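Local structure of probable hydrolase (Pseudomonas aeruginosa, 7AL6) at residues P48-A51 with G52-I55; L122-I125 with D126-P130; L85-A88 with E89-W93. The protein is of unknown function but adopts the alpha/beta hydrolase fold and is probably a hydrolase, perhaps a lipolytic one. One frame throughout, in Å; residues are numbered along the deposited sequence.

Interaction 1: residues P48-A51 with G52-I55; sequences PKLA and GLRI
Leu50 meets Leu53 and Ile55 across a tight turn, and its side chain can be followed outward from the backbone. At the root, Leu50 CB is already in contact on two fronts: Leu53 CD1 lies 3.9 Å from it, and Ile55 CD1 touches the same Leu50 CB at 4.1 Å. The next atom, CG, carries the branch past these two methyls, and at the tip Leu50 CD1 comes to 4.2 Å from Ile55 CD1. One isoleucine methyl is thus held by both the base and the end of the leucine, the two side chains crossing at about a right angle. Ile55 reaches this far because its CD1 is drawn out nearly anti to CA (chi2 166°), and the length of its CG1 branch suits isoleucine to this place. Leu53 CB lies 3.7 Å from Leu50 O, beside the turn.

The backbone explains how the two leucines come within touch. Residues 50 to 53 form a type II beta turn, in which Leu50 O and Leu53 N are 3.5 Å apart. Gly52 takes the third position with phi at 76°, where a CB would press on the carbonyl oxygen of Ala51; glycine has none. Ala51, small and directed outward, suits the exposed corner.

Beyond the turn the chain joins the sheet: Gly52 and Arg54 bond by their backbones to Lys28, while Ile55 pairs with Phe22. Leu53 also leans on Phe284 of helix 270-284, whereas Lys49 is anchored by a salt bridge to Glu270. The arrangement is a type II turn delivering the chain into strand 53-58, which lies between strands 16-22 and 28-33 in the central sheet of the alpha/beta hydrolase fold.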
loop_
_atom_site.group_PDB
_atom_site.type_symbol
_atom_site.label_atom_id
_atom_site.label_comp_id
_atom_site.label_asym_id
_atom_site.label_seq_id
_atom_site.Cartn_x
_atom_site.Cartn_y
_atom_site.Cartn_z
ATOM N N PRO A 48 22.048 21.875 -17.434
ATOM C CA PRO A 48 22.432 23.248 -17.181
ATOM C C PRO A 48 22.866 24.004 -18.442
ATOM O O PRO A 48 22.812 25.164 -18.424
ATOM C CB PRO A 48 23.606 23.136 -16.210
ATOM C CG PRO A 48 23.430 21.805 -15.587
ATOM C CD PRO A 48 22.856 20.944 -16.684
ATOM N N LYS A 49 23.362 23.299 -19.448
ATOM C CA LYS A 49 23.850 23.872 -20.728
ATOM C C LYS A 49 22.703 24.211 -21.688
ATOM O O LYS A 49 22.967 24.851 -22.676
ATOM C CB LYS A 49 24.826 22.893 -21.375
ATOM C CG LYS A 49 26.121 22.691 -20.615
ATOM C CD LYS A 49 27.026 21.688 -21.241
ATOM C CE LYS A 49 28.349 21.565 -20.529
ATOM N NZ LYS A 49 28.179 21.265 -19.095
ATOM N N LEU A 50 21.494 23.726 -21.455
ATOM C CA LEU A 50 20.345 23.988 -22.346
ATOM C C LEU A 50 19.528 25.165 -21.821
ATOM O O LEU A 50 18.491 24.935 -21.248
ATOM C CB LEU A 50 19.521 22.711 -22.463
ATOM C CG LEU A 50 20.227 21.559 -23.167
ATOM C CD1 LEU A 50 19.404 20.300 -23.098
ATOM C CD2 LEU A 50 20.548 21.921 -24.603
ATOM N N ALA A 51 19.974 26.386 -22.086
ATOM C CA ALA A 51 19.317 27.609 -21.653
ATOM C C ALA A 51 17.927 27.737 -22.264
ATOM O O ALA A 51 17.647 27.253 -23.358
ATOM C CB ALA A 51 20.164 28.816 -22.056
ATOM N N GLY A 52 17.036 28.405 -21.554
ATOM C CA GLY A 52 15.728 28.617 -22.139
ATOM C C GLY A 52 14.799 27.419 -22.140
ATOM O O GLY A 52 13.629 27.573 -22.529
ATOM N N LEU A 53 15.246 26.282 -21.628
ATOM C CA LEU A 53 14.374 25.095 -21.486
ATOM C C LEU A 53 14.032 24.923 -20.004
ATOM O O LEU A 53 14.898 25.104 -19.198
ATOM C CB LEU A 53 15.066 23.844 -22.021
ATOM C CG LEU A 53 15.515 23.884 -23.479
ATOM C CD1 LEU A 53 15.932 22.518 -23.945
ATOM C CD2 LEU A 53 14.440 24.440 -24.383
ATOM N N ARG A 54 12.782 24.677 -19.655
ATOM C CA ARG A 54 12.413 24.356 -18.268
ATOM C C ARG A 54 12.460 22.831 -18.211
ATOM O O ARG A 54 11.551 22.218 -18.701
ATOM C CB ARG A 54 11.055 24.933 -17.900
ATOM C CG ARG A 54 10.595 24.537 -16.512
ATOM C CD ARG A 54 11.517 24.948 -15.381
ATOM N NE ARG A 54 10.802 24.939 -14.132
ATOM C CZ ARG A 54 11.285 25.320 -12.971
ATOM N NH1 ARG A 54 10.520 25.275 -11.907
ATOM N NH2 ARG A 54 12.516 25.747 -12.869
ATOM N N ILE A 55 13.493 22.246 -17.641
ATOM C CA ILE A 55 13.678 20.781 -17.668
ATOM C C ILE A 55 13.356 20.169 -16.317
ATOM O O ILE A 55 13.946 20.538 -15.317
ATOM C CB ILE A 55 15.101 20.426 -18.126
ATOM C CG1 ILE A 55 15.413 21.008 -19.503
ATOM C CG2 ILE A 55 15.324 18.942 -18.092
ATOM C CD1 ILE A 55 16.859 20.987 -19.854
#

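Interaction 2: residues L122-I125 with D126-P130; sequences LALI and DGLIP
Asp126 OD2 is gripped twice, by ND1 of His263 and by the backbone N of Met238, while the other carboxylate oxygen, OD1, accepts a bond from Ala234 N. Three hydrogen-bond partners therefore hold the carboxylate and limit its rotation. It belongs to the first residue after strand 119-125, directly following Ile125. The backbone of Asp126 turns into the left-handed helical region (phi 54°), a conformation that aspartate tolerates better than most residues, and this kink swings the chain out of the strand.

After the kink the loop passes alongside Leu124, whose CB lies 4.0 Å from Gly127 O. Farther on, Leu124 CD1 meets Leu128 CD1 at 4.2 Å, methyl against methyl. Leu128 has CG anti to its backbone N (chi1 -173°), which carries its branch to this meeting. Apolar leucines suit both places, since Leu124 also packs on Val109 of helix 103-114 and Leu128 on Val222 of helix 215-223. Ile125, likewise buried, packs on Phe280 of helix 270-284.

Held by three partners in a buried setting, the carboxylate is probably well placed to orient His263, consistent with Asp126 serving as the acid of a Ser102-His263-Asp126 catalytic triad.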
loop_
_atom_site.group_PDB
_atom_site.type_symbol
_atom_site.label_atom_id
_atom_site.label_comp_id
_atom_site.label_asym_id
_atom_site.label_seq_id
_atom_site.Cartn_x
_atom_site.Cartn_y
_atom_site.Cartn_z
ATOM N N LEU A 122 11.071 15.685 -29.721
ATOM C CA LEU A 122 11.815 14.578 -29.080
ATOM C C LEU A 122 13.319 14.808 -29.249
ATOM O O LEU A 122 13.740 14.962 -30.374
ATOM C CB LEU A 122 11.488 13.244 -29.741
ATOM C CG LEU A 122 10.184 12.561 -29.392
ATOM C CD1 LEU A 122 10.302 11.089 -29.701
ATOM C CD2 LEU A 122 9.794 12.782 -27.948
ATOM N N ALA A 123 14.096 14.823 -28.176
ATOM C CA ALA A 123 15.568 14.853 -28.205
ATOM C C ALA A 123 15.986 13.501 -27.628
ATOM O O ALA A 123 15.694 13.236 -26.478
ATOM C CB ALA A 123 16.113 16.025 -27.455
ATOM N N LEU A 124 16.622 12.669 -28.432
ATOM C CA LEU A 124 16.952 11.303 -28.047
ATOM C C LEU A 124 18.466 11.136 -27.998
ATOM O O LEU A 124 19.170 11.559 -28.928
ATOM C CB LEU A 124 16.330 10.316 -29.002
ATOM C CG LEU A 124 14.834 10.487 -29.290
ATOM C CD1 LEU A 124 14.375 9.462 -30.295
ATOM C CD2 LEU A 124 13.997 10.354 -28.011
ATOM N N ILE A 125 18.953 10.504 -26.935
ATOM C CA ILE A 125 20.396 10.198 -26.781
ATOM C C ILE A 125 20.608 8.677 -26.835
ATOM O O ILE A 125 20.249 8.002 -25.880
ATOM C CB ILE A 125 20.997 10.802 -25.506
ATOM C CG1 ILE A 125 20.726 12.297 -25.386
ATOM C CG2 ILE A 125 22.474 10.508 -25.439
ATOM C CD1 ILE A 125 21.100 12.870 -24.060
ATOM N N ASP A 126 21.114 8.161 -27.950
ATOM C CA ASP A 126 21.566 6.769 -28.134
ATOM C C ASP A 126 20.510 5.729 -27.769
ATOM O O ASP A 126 20.879 4.765 -27.181
ATOM C CB ASP A 126 22.841 6.538 -27.339
ATOM C CG ASP A 126 23.795 5.609 -28.052
ATOM O OD1 ASP A 126 24.005 5.823 -29.213
ATOM O OD2 ASP A 126 24.265 4.689 -27.433
ATOM N N GLY A 127 19.253 5.960 -28.096
ATOM C CA GLY A 127 18.158 5.009 -27.876
ATOM C C GLY A 127 17.038 5.251 -28.850
ATOM O O GLY A 127 16.849 6.368 -29.213
ATOM N N LEU A 128 16.306 4.220 -29.215
ATOM C CA LEU A 128 15.185 4.330 -30.124
ATOM C C LEU A 128 14.102 3.298 -29.849
ATOM O O LEU A 128 12.946 3.648 -29.519
ATOM C CB LEU A 128 15.690 4.190 -31.563
ATOM C CG LEU A 128 14.604 4.452 -32.601
ATOM C CD1 LEU A 128 14.181 5.924 -32.463
ATOM C CD2 LEU A 128 15.052 4.183 -34.002
ATOM N N ILE A 129 14.445 2.021 -29.982
ATOM C CA ILE A 129 13.443 0.969 -29.832
ATOM C C ILE A 129 13.941 -0.025 -28.795
ATOM O O ILE A 129 15.146 -0.122 -28.539
ATOM C CB ILE A 129 13.158 0.242 -31.165
ATOM C CG1 ILE A 129 14.465 -0.118 -31.852
ATOM C CG2 ILE A 129 12.290 1.117 -32.088
ATOM C CD1 ILE A 129 14.283 -1.091 -33.014
ATOM N N PRO A 130 13.039 -0.815 -28.222
ATOM C CA PRO A 130 13.474 -1.848 -27.277
ATOM C C PRO A 130 13.887 -3.120 -27.997
ATOM O O PRO A 130 13.731 -3.219 -29.223
ATOM C CB PRO A 130 12.220 -2.077 -26.433
ATOM C CG PRO A 130 11.087 -1.913 -27.471
ATOM C CD PRO A 130 11.566 -0.780 -28.359
#

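Interaction 3: residues L85-A88 with E89-W93; sequences LMVA and EQLGW
Val87 and Leu91 are brought together by their first torsions: CG1 of Val87 is anti to the backbone N (chi1 159°), while CG of Leu91 lies beside its own N (chi1 -57°). The two branches run side by side in the same direction, one turn of helix apart, and touch where Val87 CG1 comes 3.9 Å from Leu91 CD1. Apolar valine and leucine suit this flank of the helix, where Val87 meets Ile31 and Leu58 of the sheet and Leu91 meets Val56.

Regular backbone bonds hold the last turn, Glu89 N to Leu85 O at 3.1 Å, Gln90 N to Met86 O at 2.9 Å and Leu91 N to Val87 O at 3.0 Å. Helix 77-91 then closes in a Schellman motif. Gly92 supplies the positive phi (82°) that turns the chain, a setting where a CB would crowd the preceding carbonyl oxygen, and its N bonds to Glu89 O at 3.0 Å. Trp93 N reaches back to Ala88 O at 2.8 Å, and this oxygen also receives a weak bond from Leu91 N. Across the cap, Ala88 CB and Trp93 CB pack at 4.1 Å.

The indole leads away from 85-88, with Leu91 CD1 3.8 Å above one face of the Trp93 ring and offset toward the rim, and it extends to Pro29 and Ile31 of strand 28-33 and Val56 of strand 53-58. Arg118 binds twice, through a salt bridge to Glu89 OE2 and a hydrogen bond to Trp93 O. On the outer side, Leu150 of a third subunit packs on Leu85, Met86 and Glu89.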
loop_
_atom_site.group_PDB
_atom_site.type_symbol
_atom_site.label_atom_id
_atom_site.label_comp_id
_atom_site.label_asym_id
_atom_site.label_seq_id
_atom_site.Cartn_x
_atom_site.Cartn_y
_atom_site.Cartn_z
ATOM N N LEU A 85 3.224 10.930 -18.499
ATOM C CA LEU A 85 1.989 11.647 -18.896
ATOM C C LEU A 85 1.332 12.258 -17.650
ATOM O O LEU A 85 0.936 13.384 -17.687
ATOM C CB LEU A 85 1.059 10.654 -19.592
ATOM C CG LEU A 85 -0.254 11.228 -20.089
ATOM C CD1 LEU A 85 -0.019 12.348 -21.068
ATOM C CD2 LEU A 85 -1.110 10.154 -20.716
ATOM N N MET A 86 1.262 11.512 -16.567
ATOM C CA MET A 86 0.673 11.983 -15.297
ATOM C C MET A 86 1.552 13.072 -14.681
ATOM O O MET A 86 1.013 13.920 -14.027
ATOM C CB MET A 86 0.403 10.813 -14.360
ATOM C CG MET A 86 -0.709 9.966 -14.901
ATOM S SD MET A 86 -1.248 8.678 -13.848
ATOM C CE MET A 86 -3.016 8.803 -14.022
ATOM N N VAL A 87 2.869 13.001 -14.847
ATOM C CA VAL A 87 3.779 14.055 -14.340
ATOM C C VAL A 87 3.423 15.356 -15.060
ATOM O O VAL A 87 3.240 16.344 -14.401
ATOM C CB VAL A 87 5.261 13.703 -14.537
ATOM C CG1 VAL A 87 6.114 14.948 -14.488
ATOM C CG2 VAL A 87 5.745 12.681 -13.533
ATOM N N ALA A 88 3.269 15.320 -16.374
ATOM C CA ALA A 88 2.860 16.506 -17.131
ATOM C C ALA A 88 1.508 17.041 -16.654
ATOM O O ALA A 88 1.357 18.247 -16.438
ATOM C CB ALA A 88 2.802 16.196 -18.637
ATOM N N GLU A 89 0.520 16.155 -16.458
ATOM C CA GLU A 89 -0.756 16.601 -15.894
ATOM C C GLU A 89 -0.553 17.313 -14.572
ATOM O O GLU A 89 -1.160 18.355 -14.319
ATOM C CB GLU A 89 -1.704 15.426 -15.682
ATOM C CG GLU A 89 -2.052 14.720 -16.967
ATOM C CD GLU A 89 -3.136 15.445 -17.716
ATOM O OE1 GLU A 89 -4.228 15.578 -17.146
ATOM O OE2 GLU A 89 -2.878 15.896 -18.847
ATOM N N GLN A 90 0.271 16.726 -13.678
ATOM C CA GLN A 90 0.429 17.298 -12.344
ATOM C C GLN A 90 1.180 18.615 -12.385
ATOM O O GLN A 90 0.976 19.471 -11.518
ATOM C CB GLN A 90 1.110 16.271 -11.425
ATOM C CG GLN A 90 1.287 16.714 -9.989
ATOM C CD GLN A 90 -0.045 16.899 -9.249
ATOM O OE1 GLN A 90 -1.077 16.480 -9.716
ATOM N NE2 GLN A 90 0.006 17.537 -8.103
ATOM N N LEU A 91 1.970 18.849 -13.414
ATOM C CA LEU A 91 2.654 20.122 -13.580
ATOM C C LEU A 91 1.778 21.140 -14.302
ATOM O O LEU A 91 2.134 22.320 -14.370
ATOM C CB LEU A 91 3.953 19.953 -14.389
ATOM C CG LEU A 91 5.000 18.986 -13.876
ATOM C CD1 LEU A 91 6.093 18.824 -14.909
ATOM C CD2 LEU A 91 5.561 19.508 -12.593
ATOM N N GLY A 92 0.653 20.713 -14.829
ATOM C CA GLY A 92 -0.170 21.611 -15.616
ATOM C C GLY A 92 0.253 21.772 -17.057
ATOM O O GLY A 92 -0.126 22.760 -17.681
ATOM N N TRP A 93 1.016 20.822 -17.607
ATOM C CA TRP A 93 1.601 20.932 -18.945
ATOM C C TRP A 93 0.692 20.225 -19.951
ATOM O O TRP A 93 0.617 18.993 -19.980
ATOM C CB TRP A 93 3.000 20.322 -18.978
ATOM C CG TRP A 93 4.042 21.160 -18.298
ATOM C CD1 TRP A 93 3.843 22.355 -17.661
ATOM C CD2 TRP A 93 5.454 20.889 -18.216
ATOM N NE1 TRP A 93 5.043 22.840 -17.177
ATOM C CE2 TRP A 93 6.043 21.954 -17.507
ATOM C CE3 TRP A 93 6.271 19.846 -18.673
ATOM C CZ2 TRP A 93 7.405 22.010 -17.236
ATOM C CZ3 TRP A 93 7.620 19.916 -18.415
ATOM C CH2 TRP A 93 8.178 21.009 -17.721
#

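Interactions 1 and 2 are both buried, 1 about 18 Å from the centre of the chain (centre to centre) and 2 about 9 Å, while interaction 3, also about 18 Å out, is partly buried. Interactions 1 and 3 touch directly: Arg54 O is 3.7 Å from Trp93 CH2, so strand 53-58 meets the residue just past helix 77-91. Interactions 1 and 2 belong to the same sheet without touching, one at the start of a strand, the other at the finish. Their chemistry differs: apolar turn packing in 48-55, a polar site beside apolar packing in 122-130, main-chain capping in 85-93. Neighbouring subunits pack on 85-93 and on Arg54, but none on 122-130.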